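Local coordinates for protein aminotransferase class-III (Sphaerobacter thermophilus DSM 20745, PDB 6K8H) that is an omega-transaminase of the class-III aminotransferase family, found as a two-chain assembly that binds (5-hydroxy-4,6-dimethylpyridin-3-yl)methyl dihydrogen phosphate, at residues R89-G94 with N321-V326; S117-R122 with G295-M300. One frame throughout, in Å; residues are numbered along the deposited sequence.

Contact 1 of 2, residues R89-G94 with N321-V326; sequences RQLADG and NPVTMV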
# COMPACT_ATOMS: atom_id res chain seq x y z
N ARG B 89 -17.93 -15.52 -4.99
CA ARG B 89 -19.21 -14.82 -5.13
C ARG B 89 -19.00 -13.38 -5.58
O ARG B 89 -19.72 -12.88 -6.46
CB ARG B 89 -19.99 -14.84 -3.80
CG ARG B 89 -20.87 -16.06 -3.58
CD ARG B 89 -21.89 -15.80 -2.47
NE ARG B 89 -21.26 -15.68 -1.15
CZ ARG B 89 -20.86 -16.71 -0.41
NH1 ARG B 89 -21.01 -17.95 -0.86
NH2 ARG B 89 -20.30 -16.51 0.78
N GLN B 90 -18.01 -12.70 -4.99
CA GLN B 90 -17.79 -11.29 -5.31
C GLN B 90 -17.26 -11.12 -6.73
O GLN B 90 -17.60 -10.14 -7.41
CB GLN B 90 -16.82 -10.65 -4.31
CG GLN B 90 -16.60 -9.16 -4.57
CD GLN B 90 -17.89 -8.37 -4.52
OE1 GLN B 90 -18.73 -8.60 -3.65
NE2 GLN B 90 -18.06 -7.44 -5.45
N LEU B 91 -16.42 -12.05 -7.19
CA LEU B 91 -15.78 -11.93 -8.50
C LEU B 91 -16.82 -11.77 -9.60
O LEU B 91 -16.60 -11.03 -10.57
CB LEU B 91 -14.91 -13.14 -8.80
CG LEU B 91 -13.63 -13.40 -8.02
CD1 LEU B 91 -12.95 -14.65 -8.55
CD2 LEU B 91 -12.70 -12.23 -8.11
N ALA B 92 -17.96 -12.45 -9.45
CA ALA B 92 -19.04 -12.33 -10.42
C ALA B 92 -19.60 -10.90 -10.47
O ALA B 92 -20.21 -10.53 -11.48
CB ALA B 92 -20.14 -13.32 -10.07
N ASP B 93 -19.42 -10.11 -9.42
CA ASP B 93 -19.93 -8.75 -9.36
C ASP B 93 -18.92 -7.69 -9.78
O ASP B 93 -19.31 -6.55 -10.04
CB ASP B 93 -20.41 -8.41 -7.93
CG ASP B 93 -21.75 -9.04 -7.60
OD1 ASP B 93 -22.40 -9.61 -8.51
OD2 ASP B 93 -22.17 -8.95 -6.42
N GLY B 94 -17.64 -8.02 -9.82
CA GLY B 94 -16.56 -7.09 -10.08
C GLY B 94 -15.72 -6.89 -8.83
O GLY B 94 -16.19 -7.05 -7.69
N ASN B 321 -11.57 -1.99 -1.71
CA ASN B 321 -12.05 -2.76 -2.84
C ASN B 321 -12.88 -3.93 -2.32
O ASN B 321 -12.64 -4.44 -1.22
CB ASN B 321 -10.89 -3.26 -3.70
CG ASN B 321 -10.12 -4.38 -3.04
OD1 ASN B 321 -10.49 -5.55 -3.15
ND2 ASN B 321 -9.03 -4.04 -2.35
N PRO B 322 -13.93 -4.33 -3.05
CA PRO B 322 -14.86 -5.32 -2.49
C PRO B 322 -14.25 -6.69 -2.25
O PRO B 322 -14.71 -7.42 -1.37
CB PRO B 322 -15.97 -5.38 -3.55
CG PRO B 322 -15.93 -4.02 -4.20
CD PRO B 322 -14.46 -3.66 -4.24
N VAL B 323 -13.22 -7.09 -2.99
CA VAL B 323 -12.63 -8.39 -2.71
C VAL B 323 -12.02 -8.40 -1.31
O VAL B 323 -12.32 -9.28 -0.50
CB VAL B 323 -11.62 -8.79 -3.79
CG1 VAL B 323 -10.91 -10.06 -3.37
CG2 VAL B 323 -12.34 -8.99 -5.11
N THR B 324 -11.14 -7.43 -1.02
CA THR B 324 -10.55 -7.35 0.31
C THR B 324 -11.62 -7.18 1.38
O THR B 324 -11.52 -7.78 2.46
CB THR B 324 -9.56 -6.19 0.38
OG1 THR B 324 -8.52 -6.39 -0.58
CG2 THR B 324 -8.95 -6.06 1.80
N MET B 325 -12.67 -6.39 1.11
CA MET B 325 -13.69 -6.16 2.12
C MET B 325 -14.47 -7.43 2.43
O MET B 325 -14.73 -7.73 3.60
CB MET B 325 -14.64 -5.05 1.67
CG MET B 325 -13.97 -3.69 1.52
SD MET B 325 -13.33 -2.97 3.05
CE MET B 325 -11.62 -3.57 3.05
N VAL B 326 -14.82 -8.20 1.40
CA VAL B 326 -15.57 -9.44 1.58
C VAL B 326 -14.70 -10.51 2.25
O VAL B 326 -15.15 -11.20 3.17
CB VAL B 326 -16.13 -9.88 0.22
CG1 VAL B 326 -16.50 -11.33 0.24
CG2 VAL B 326 -17.35 -9.00 -0.15
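Gln-90 on helix 81-91 and Val-323 in the first turn of helix 322-334 bring the two backbones closest, with 6.5 Å between Gln-90 CA and Val-323 CA. Gln-90 carries most of the contact. Its CG is anti to the backbone N (chi1 -178°), and the bend at chi2 (58°) turns CD so that the amide lays one face on the second helix. Pro-322 CB sits over that face, near CD and 3.5 Å from NE2, while Val-326 CG2 is 3.8 Å from OE1. What fixes the rotation of the amide lies within its own segment: NE2 donates to Gly-94 O over 2.9 Å in a nearly straight bond (171° at the hydrogen), and the acceptor sits in the amide plane. Glutamine suits the place because its flat amide spends an in-plane N-H on Gly-94 O while a face of the same group rests on proline carbon. Gly-94, the first residue to depart from the helical path, has a positive phi; a side chain at these backbone angles would jam against the preceding carbonyl.

On the partner side, Asn-321 is the N-cap of helix 322-334. Its OD1 accepts from Thr-324 N at 2.9 Å, with the donor above the carbonyl plane, and its ND2 donates to Thr-324 OG1 at 3.0 Å. Proline suits the position after the cap, where a first-turn backbone nitrogen needs no helical acceptor, and its CB is at the same time the floor beneath the glutamine amide. Beside this, Leu-91 CD2 and Val-323 CG2 meet more loosely at 4.4 Å. His-103 of helix 102-114 packs on Gln-90, Pro-322 and Val-326. The second subunit is also close, for Asn-84 of that chain donates to Leu-91 O and its Phe-288 packs on Val-323.

Contact 2 of 2, residues S117-R122 with G295-M300; sequences SLQQVR and GSAEVM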
# COMPACT_ATOMS: atom_id res chain seq x y z
N SER B 117 -12.13 1.50 21.14
CA SER B 117 -11.58 2.76 20.66
C SER B 117 -11.99 3.09 19.24
O SER B 117 -11.87 4.25 18.83
CB SER B 117 -10.04 2.75 20.76
OG SER B 117 -9.47 2.08 19.64
N LEU B 118 -12.40 2.10 18.45
CA LEU B 118 -12.73 2.36 17.05
C LEU B 118 -14.16 2.87 16.96
O LEU B 118 -15.12 2.10 17.06
CB LEU B 118 -12.54 1.10 16.20
CG LEU B 118 -11.14 0.51 16.15
CD1 LEU B 118 -11.10 -0.70 15.23
CD2 LEU B 118 -10.14 1.57 15.71
N GLN B 119 -14.29 4.18 16.75
CA GLN B 119 -15.57 4.80 16.43
C GLN B 119 -15.76 4.93 14.93
O GLN B 119 -16.87 4.72 14.42
CB GLN B 119 -15.66 6.19 17.08
CG GLN B 119 -15.30 6.23 18.55
CD GLN B 119 -15.68 7.55 19.20
OE1 GLN B 119 -15.29 8.63 18.74
NE2 GLN B 119 -16.47 7.47 20.27
N GLN B 120 -14.69 5.27 14.20
CA GLN B 120 -14.71 5.30 12.74
C GLN B 120 -13.40 4.74 12.21
O GLN B 120 -12.37 4.80 12.88
CB GLN B 120 -14.92 6.72 12.19
CG GLN B 120 -16.25 7.36 12.58
CD GLN B 120 -16.34 8.81 12.19
OE1 GLN B 120 -15.33 9.49 12.05
NE2 GLN B 120 -17.55 9.30 12.00
N VAL B 121 -13.45 4.20 10.98
CA VAL B 121 -12.28 3.64 10.32
C VAL B 121 -12.23 4.12 8.88
O VAL B 121 -13.21 4.61 8.32
CB VAL B 121 -12.24 2.09 10.37
CG1 VAL B 121 -12.43 1.57 11.78
CG2 VAL B 121 -13.28 1.49 9.43
N ARG B 122 -11.03 3.99 8.29
CA ARG B 122 -10.77 4.10 6.86
C ARG B 122 -9.83 2.96 6.46
O ARG B 122 -8.91 2.62 7.22
CB ARG B 122 -10.13 5.44 6.49
CG ARG B 122 -11.05 6.64 6.56
CD ARG B 122 -10.32 7.92 6.21
NE ARG B 122 -10.18 8.15 4.77
CZ ARG B 122 -11.06 8.82 4.02
NH1 ARG B 122 -12.16 9.31 4.57
NH2 ARG B 122 -10.84 9.02 2.72
N GLY B 295 -10.25 5.11 14.86
CA GLY B 295 -10.17 5.64 16.21
C GLY B 295 -11.36 6.52 16.52
O GLY B 295 -12.47 6.31 16.01
N SER B 296 -11.13 7.48 17.42
CA SER B 296 -12.17 8.42 17.81
C SER B 296 -12.66 9.20 16.59
O SER B 296 -11.87 9.55 15.70
CB SER B 296 -11.68 9.36 18.89
OG SER B 296 -10.65 10.21 18.41
N ALA B 297 -13.98 9.46 16.56
CA ALA B 297 -14.53 10.37 15.55
C ALA B 297 -13.87 11.74 15.61
O ALA B 297 -13.67 12.38 14.58
CB ALA B 297 -16.03 10.49 15.73
N GLU B 298 -13.46 12.15 16.81
CA GLU B 298 -12.80 13.45 16.98
C GLU B 298 -11.55 13.55 16.11
O GLU B 298 -11.37 14.53 15.37
CB GLU B 298 -12.48 13.68 18.46
CG GLU B 298 -11.49 14.80 18.74
CD GLU B 298 -12.08 16.21 18.60
OE1 GLU B 298 -13.31 16.34 18.35
OE2 GLU B 298 -11.32 17.20 18.73
N VAL B 299 -10.66 12.56 16.19
CA VAL B 299 -9.43 12.64 15.42
C VAL B 299 -9.67 12.26 13.97
O VAL B 299 -9.16 12.91 13.05
CB VAL B 299 -8.32 11.78 16.07
CG1 VAL B 299 -7.05 11.86 15.24
CG2 VAL B 299 -8.07 12.21 17.51
N MET B 300 -10.46 11.21 13.74
CA MET B 300 -10.71 10.79 12.37
C MET B 300 -11.42 11.86 11.54
O MET B 300 -11.42 11.76 10.31
CB MET B 300 -11.51 9.48 12.36
CG MET B 300 -10.76 8.29 12.95
SD MET B 300 -9.45 7.74 11.85
CE MET B 300 -10.46 7.15 10.49
O HOH W 1 -14.83 11.14 19.30
O HOH W 2 -15.09 12.11 12.27
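Gln-120 and Gly-295 form an antiparallel hydrogen-bonded pair, Gly-295 N donating to Gln-120 O at 2.9 Å. Gly-295 O accepts from both Gln-119 N (2.9 Å) and Gln-120 N (3.0 Å), which makes a classic beta bulge of the two glutamines. Gly-295 CA makes a C-H...O contact with Ser-117 O at 3.4 Å; glycine suits its phi of 167°, rare for other residues. From the bulge itself the Gln-119 chain extends (chi2 -168°), and its OE1 takes Ala-297 N on an in-plane lone pair at 2.7 Å. That N-H belongs to the first turn of helix 297-300, which Ser-296 caps through OG to Val-299 N; a water joins the same OE1 to Glu-298 N. Gln-120 OE1 lies near Met-300 CB, and a second water links it to Ala-297 O. Methionine's flexible chain, bent at chi2 and chi3, carries CE to 4.0 Å from Arg-122 CG. The guanidinium of Arg-122 is held by His-314 and by Asn-34 of the second subunit. Strand 120-124, beside strand 291-295, is outermost in its sheet within this chain, yet the second subunit bonds to the backbone of Val-121, whose side chain meets helix 102-114; Met-300 packs on Leu-277 of strand 277-281.

How the contacts relate
Contact 1 is the more buried, while contact 2 is partly open to solvent, with two ordered waters in its polar network. Their centres are 25 Å apart and their nearest atoms about 8 Å, without touching. Contact 1 packs two helices through a glutamine amide laid on proline and valine carbon; its segments share no hydrogen bond, their polar groups bonding within their own segment or outside. Contact 2 joins the strand outermost within this chain to its neighbour and the following helix by main-chain and glutamine bonds. Both rely on glutamine, glycine and an N-capped helix. Helix 297-300 is followed in the chain by helix 322-334, helix 102-114 packs on both contacts, and both meet the second subunit.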